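Local coordinates for acetylxylan esterase / glucomannan deacetylase (Cellvibrio japonicus, PDB 2WAA), which removes acetyl groups from plant cell wall polysaccharides, acting on acetylated xylan and glucomannan with equal efficiency as a family 2 carbohydrate esterase, at residues L136-S141 and D227-A232; G188-W193 and T235-P240. All coordinates share one frame; numbering follows the deposited sequence. Where two conformers were deposited one is given.

Interaction 1: residues L136-S141 and D227-A232; sequences LVLGDS and DLIISA. With ACT (acetate ion), chain C.
Leu136 and Leu138, on one face of a parallel sheet, both close on Ile229 of the neighbouring strand. Leu136 runs alongside Ile229 in the same direction, with CD2 facing Ile229 CG2, while Leu138 slants across it and brings CD1 to 3.8 Å from Ile229 CG2. Ile229 has CG2 anti to its backbone N, which sets this methyl on the side of the two leucines. On the opposite face Ile230 stands beside Val137, and Leu333 of helix 319-337 packs against it; branched and long aliphatic residues suit a strand buried on both faces.

Four backbone bonds join the strands in parallel register, from Leu136 N to Leu228 O (2.9 Å) through to Ala232 N to Leu138 O (2.9 Å). Beyond the last one a water takes over: it accepts from Asp140 N and donates to Asp140 OD1 and, at 3.0 Å, to Ala232 O, tying the two strands together where they part. Next in line, Ser141 N donates to acetate OXT at 3.0 Å.

Neighbouring central strands of a five-stranded parallel sheet, the first leading straight into the Gly-Asp-Ser of the inferred nucleophile Ser141, are the hallmark of the SGNH (GDSL) hydrolase fold.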
loop_
_atom_site.group_PDB
_atom_site.type_symbol
_atom_site.label_atom_id
_atom_site.label_comp_id
_atom_site.label_asym_id
_atom_site.label_seq_id
_atom_site.Cartn_x
_atom_site.Cartn_y
_atom_site.Cartn_z
ATOM N N LEU A 136 0.454 0.904 -9.257
ATOM C CA LEU A 136 0.380 1.887 -8.183
ATOM C C LEU A 136 -1.124 2.054 -7.884
ATOM O O LEU A 136 -1.878 2.389 -8.774
ATOM C CB LEU A 136 0.949 3.225 -8.687
ATOM C CG LEU A 136 0.661 4.416 -7.736
ATOM C CD1 LEU A 136 1.292 4.234 -6.347
ATOM C CD2 LEU A 136 1.267 5.659 -8.420
ATOM N N VAL A 137 -1.532 1.908 -6.625
ATOM C CA VAL A 137 -2.936 2.128 -6.236
ATOM C C VAL A 137 -2.967 3.346 -5.299
ATOM O O VAL A 137 -2.287 3.361 -4.274
ATOM C CB VAL A 137 -3.522 0.939 -5.495
ATOM C CG1 VAL A 137 -5.052 1.120 -5.286
ATOM C CG2 VAL A 137 -3.266 -0.376 -6.278
ATOM N N LEU A 138 -3.794 4.322 -5.649
ATOM C CA LEU A 138 -3.907 5.583 -4.870
ATOM C C LEU A 138 -5.289 5.598 -4.206
ATOM O O LEU A 138 -6.311 5.290 -4.852
ATOM C CB LEU A 138 -3.842 6.796 -5.797
ATOM C CG LEU A 138 -2.597 6.861 -6.677
ATOM C CD1 LEU A 138 -2.644 8.005 -7.703
ATOM C CD2 LEU A 138 -1.357 6.945 -5.826
ATOM N N GLY A 139 -5.360 5.973 -2.943
ATOM C CA GLY A 139 -6.680 5.999 -2.350
ATOM C C GLY A 139 -6.705 6.352 -0.868
ATOM O O GLY A 139 -5.814 7.011 -0.341
ATOM N N ASP A 140 -7.753 5.883 -0.223
ATOM C CA ASP A 140 -7.993 6.173 1.178
ATOM C C ASP A 140 -7.895 4.881 2.004
ATOM O O ASP A 140 -7.191 3.965 1.612
ATOM C CB ASP A 140 -9.364 6.869 1.297
ATOM C CG ASP A 140 -10.515 6.058 0.654
ATOM O OD1 ASP A 140 -10.533 4.785 0.677
ATOM O OD2 ASP A 140 -11.434 6.714 0.092
ATOM N N SER A 141 -8.581 4.798 3.148
ATOM C CA SER A 141 -8.347 3.663 4.055
ATOM C C SER A 141 -8.719 2.308 3.479
ATOM O O SER A 141 -8.162 1.304 3.937
ATOM C CB SER A 141 -9.114 3.797 5.416
ATOM O OG SER A 141 -10.502 3.661 5.155
ATOM N N ASP A 227 3.195 0.613 -14.665
ATOM C CA ASP A 227 2.510 0.358 -15.931
ATOM C C ASP A 227 1.034 0.717 -15.781
ATOM O O ASP A 227 0.393 1.132 -16.738
ATOM C CB ASP A 227 2.577 -1.119 -16.210
ATOM C CG ASP A 227 3.995 -1.587 -16.435
ATOM O OD1 ASP A 227 4.626 -1.048 -17.350
ATOM O OD2 ASP A 227 4.465 -2.468 -15.684
ATOM N N LEU A 228 0.498 0.522 -14.571
ATOM C CA LEU A 228 -0.921 0.820 -14.302
ATOM C C LEU A 228 -1.053 1.580 -12.987
ATOM O O LEU A 228 -0.466 1.186 -11.964
ATOM C CB LEU A 228 -1.693 -0.473 -14.189
ATOM C CG LEU A 228 -3.059 -0.452 -13.496
ATOM C CD1 LEU A 228 -4.051 0.294 -14.328
ATOM C CD2 LEU A 228 -3.594 -1.880 -13.293
ATOM N N ILE A 229 -1.829 2.670 -13.023
ATOM C CA ILE A 229 -2.146 3.439 -11.841
ATOM C C ILE A 229 -3.666 3.365 -11.630
ATOM O O ILE A 229 -4.449 3.704 -12.516
ATOM C CB ILE A 229 -1.724 4.907 -11.965
ATOM C CG1 ILE A 229 -0.231 4.987 -12.304
ATOM C CG2 ILE A 229 -2.134 5.688 -10.674
ATOM C CD1 ILE A 229 0.259 6.345 -12.519
ATOM N N ILE A 230 -4.076 2.934 -10.456
ATOM C CA ILE A 230 -5.514 2.930 -10.144
ATOM C C ILE A 230 -5.753 4.048 -9.180
ATOM O O ILE A 230 -5.099 4.083 -8.139
ATOM C CB ILE A 230 -5.886 1.602 -9.462
ATOM C CG1 ILE A 230 -5.574 0.465 -10.459
ATOM C CG2 ILE A 230 -7.417 1.576 -9.059
ATOM C CD1 ILE A 230 -5.540 -0.887 -9.827
ATOM N N SER A 231 -6.714 4.927 -9.465
ATOM C CA SER A 231 -7.050 5.940 -8.467
ATOM C C SER A 231 -8.451 5.642 -7.935
ATOM O O SER A 231 -9.408 5.698 -8.697
ATOM C CB SER A 231 -7.047 7.321 -9.114
ATOM O OG SER A 231 -7.340 8.280 -8.106
ATOM N N ALA A 232 -8.545 5.304 -6.647
ATOM C CA ALA A 232 -9.783 4.903 -5.968
ATOM C C ALA A 232 -10.106 5.915 -4.850
ATOM O O ALA A 232 -10.714 5.545 -3.819
ATOM C CB ALA A 232 -9.575 3.493 -5.379
HETATM C C ACT C . -11.663 6.124 4.795
HETATM O O ACT C . -11.964 6.032 6.037
HETATM O OXT ACT C . -10.524 6.585 4.549
HETATM C CH3 ACT C . -12.584 5.712 3.678
HETATM O O HOH W 1 -9.427 3.912 -1.721
#

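Interaction 2: residues G188-W193 and T235-P240; sequences GLIRSW and TNDFSP. With ACT (acetate ion), chain C.
The flat guanidinium of Arg191 has Pro240 over one face, with CG 3.7 Å above its plane and displaced from its centre, and the carbonyl of Asp237 at its edge. Both NE (2.8 Å) and NH2 (2.9 Å) donate to Asp237 O, which lies in the guanidinium plane. NH2 comes almost in line with the carbonyl, whereas NE comes in at a bent 135°, tilted somewhat from the carbonyl plane. The side chain, extended from CG to NE, spans the distance to this short, weakly bonded helical turn, and the apolar proline ring suits the guanidinium face, where no N-H points.

The carboxylate of Asp237 is the second flat group, and its plane is turned only 22° from that of the guanidinium. It serves the backbone instead of the arginine's charged end: OD2 takes Leu189 N at 2.7 Å through its syn lone pair, and OD1 takes both Ile190 N at 2.8 Å and Arg191 N at 2.9 Å, the last nearly along the C-O axis. Tyr248 OH adds a further bond to OD2. Gly188 lies against this carboxylate, its CA 3.4 Å from OD2; a CB there would collide with OD1, so the lack of a side chain permits the close approach.

Further along, Asn236 OD1 sits obliquely to the Trp193 ring, 3.5 Å from Trp193 CB, while ND2 donates to acetate OXT (169° at the hydrogen) and to Arg187 O.

Three N-H groups converging on one buried carboxylate fix the turn of 188-191 and probably stabilise the negative charge of Asp237, with Arg191 nearby adding to the favourable field. The loop and helix are thereby locked together beside Asn236, an inferred transition-state stabiliser whose amide is aimed at the acetate.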
loop_
_atom_site.group_PDB
_atom_site.type_symbol
_atom_site.label_atom_id
_atom_site.label_comp_id
_atom_site.label_asym_id
_atom_site.label_seq_id
_atom_site.Cartn_x
_atom_site.Cartn_y
_atom_site.Cartn_z
ATOM N N GLY A 188 -9.035 12.766 1.242
ATOM C CA GLY A 188 -9.720 12.846 -0.055
ATOM C C GLY A 188 -8.863 13.504 -1.100
ATOM O O GLY A 188 -7.666 13.839 -0.859
ATOM N N LEU A 189 -9.463 13.703 -2.272
ATOM C CA LEU A 189 -8.834 14.434 -3.339
ATOM C C LEU A 189 -8.745 15.937 -2.975
ATOM O O LEU A 189 -7.722 16.606 -3.230
ATOM C CB LEU A 189 -9.672 14.289 -4.626
ATOM C CG LEU A 189 -9.093 15.042 -5.801
ATOM C CD1 LEU A 189 -7.841 14.307 -6.352
ATOM C CD2 LEU A 189 -10.154 15.127 -6.876
ATOM N N ILE A 190 -9.818 16.435 -2.357
ATOM C CA ILE A 190 -9.884 17.855 -1.942
ATOM C C ILE A 190 -10.163 18.134 -0.480
ATOM O O ILE A 190 -9.894 19.252 -0.010
ATOM C CB ILE A 190 -10.846 18.700 -2.814
ATOM C CG1 ILE A 190 -12.312 18.396 -2.487
ATOM C CG2 ILE A 190 -10.524 18.510 -4.333
ATOM C CD1 ILE A 190 -13.279 19.330 -3.287
ATOM N N ARG A 191 -10.709 17.175 0.258
ATOM C CA ARG A 191 -10.953 17.389 1.697
ATOM C C ARG A 191 -11.038 16.079 2.433
ATOM O O ARG A 191 -11.302 15.012 1.830
ATOM C CB ARG A 191 -12.260 18.173 1.926
ATOM C CG ARG A 191 -13.484 17.395 1.487
ATOM C CD ARG A 191 -14.753 18.335 1.491
ATOM N NE ARG A 191 -15.973 17.661 1.018
ATOM C CZ ARG A 191 -17.170 18.260 0.941
ATOM N NH1 ARG A 191 -17.297 19.542 1.346
ATOM N NH2 ARG A 191 -18.242 17.592 0.497
ATOM N N SER A 192 -10.787 16.138 3.736
ATOM C CA SER A 192 -10.915 14.985 4.592
ATOM C C SER A 192 -12.371 14.724 5.000
ATOM O O SER A 192 -13.250 15.567 4.745
ATOM C CB SER A 192 -10.020 15.190 5.805
ATOM O OG SER A 192 -8.674 15.418 5.371
ATOM N N TRP A 193 -12.633 13.548 5.577
ATOM C CA TRP A 193 -14.000 13.117 5.931
ATOM C C TRP A 193 -14.717 14.152 6.812
ATOM O O TRP A 193 -15.952 14.286 6.754
ATOM C CB TRP A 193 -13.953 11.775 6.650
ATOM C CG TRP A 193 -13.331 11.849 7.998
ATOM C CD1 TRP A 193 -12.008 11.782 8.318
ATOM C CD2 TRP A 193 -14.043 12.079 9.223
ATOM N NE1 TRP A 193 -11.850 11.915 9.717
ATOM C CE2 TRP A 193 -13.095 12.098 10.273
ATOM C CE3 TRP A 193 -15.401 12.249 9.525
ATOM C CZ2 TRP A 193 -13.469 12.290 11.612
ATOM C CZ3 TRP A 193 -15.771 12.451 10.869
ATOM C CH2 TRP A 193 -14.814 12.464 11.885
ATOM N N THR A 235 -14.217 8.569 -1.287
ATOM C CA THR A 235 -15.135 8.348 -0.165
ATOM C C THR A 235 -15.130 9.564 0.778
ATOM O O THR A 235 -16.189 10.063 1.169
ATOM C CB THR A 235 -14.707 7.158 0.646
ATOM O OG1 THR A 235 -14.676 6.022 -0.235
ATOM C CG2 THR A 235 -15.710 6.874 1.788
ATOM N N ASN A 236 -13.957 10.034 1.156
ATOM C CA ASN A 236 -13.928 11.055 2.222
ATOM C C ASN A 236 -14.355 12.423 1.718
ATOM O O ASN A 236 -14.895 13.238 2.486
ATOM C CB ASN A 236 -12.543 11.052 2.905
ATOM C CG ASN A 236 -12.265 9.713 3.566
ATOM O OD1 ASN A 236 -13.094 9.231 4.365
ATOM N ND2 ASN A 236 -11.132 9.045 3.185
ATOM N N ASP A 237 -14.103 12.705 0.438
ATOM C CA ASP A 237 -14.592 13.947 -0.149
ATOM C C ASP A 237 -16.110 14.049 -0.066
ATOM O O ASP A 237 -16.665 15.166 -0.022
ATOM C CB ASP A 237 -14.206 14.058 -1.617
ATOM C CG ASP A 237 -12.710 14.158 -1.803
ATOM O OD1 ASP A 237 -12.130 15.167 -1.320
ATOM O OD2 ASP A 237 -12.126 13.216 -2.396
ATOM N N PHE A 238 -16.780 12.889 -0.153
ATOM C CA PHE A 238 -18.271 12.830 -0.151
ATOM C C PHE A 238 -18.882 12.633 1.236
ATOM O O PHE A 238 -20.116 12.658 1.395
ATOM C CB PHE A 238 -18.764 11.715 -1.123
ATOM C CG PHE A 238 -18.609 12.101 -2.563
ATOM C CD1 PHE A 238 -17.341 12.331 -3.082
ATOM C CD2 PHE A 238 -19.701 12.310 -3.382
ATOM C CE1 PHE A 238 -17.165 12.724 -4.406
ATOM C CE2 PHE A 238 -19.556 12.701 -4.698
ATOM C CZ PHE A 238 -18.289 12.925 -5.234
ATOM N N SER A 239 -18.035 12.457 2.245
ATOM C CA SER A 239 -18.545 12.223 3.602
ATOM C C SER A 239 -19.343 13.391 4.149
ATOM O O SER A 239 -20.424 13.191 4.709
ATOM C CB SER A 239 -17.417 11.843 4.552
ATOM O OG SER A 239 -16.909 10.611 4.130
ATOM N N PRO A 240 -18.835 14.619 3.981
ATOM C CA PRO A 240 -19.663 15.727 4.457
ATOM C C PRO A 240 -20.911 15.971 3.608
ATOM O O PRO A 240 -21.876 16.519 4.135
ATOM C CB PRO A 240 -18.735 16.953 4.332
ATOM C CG PRO A 240 -17.309 16.371 4.224
ATOM C CD PRO A 240 -17.509 15.082 3.493
HETATM C C ACT C . -11.663 6.124 4.795
HETATM O O ACT C . -11.964 6.032 6.037
HETATM O OXT ACT C . -10.524 6.585 4.549
HETATM C CH3 ACT C . -12.584 5.712 3.678
#

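How the interactions relate
The two interactions meet at the bound acetate, probably from the crystallisation liquor, although their centres are about 16 Å apart. Strand 228-231 of interaction 1 runs on to helix 235-238 of interaction 2, so one piece of chain serves both. They also touch directly: Asp140 CB lies 3.4 Å from Asn236 ND2, and a weak hydrogen bond links Asp140 OD2 with Thr235 OG1. Acetate OXT receives N-H groups from both contacts, with Gly186 N also bonded to the ion, an arrangement consistent with the oxyanion hole of an SGNH esterase. His316, inferred with Asp314 to complete the charge relay, bonds the same acetate. Interaction 1 thus carries the inferred nucleophile's backbone N-H to the site, and interaction 2 the asparagine amide.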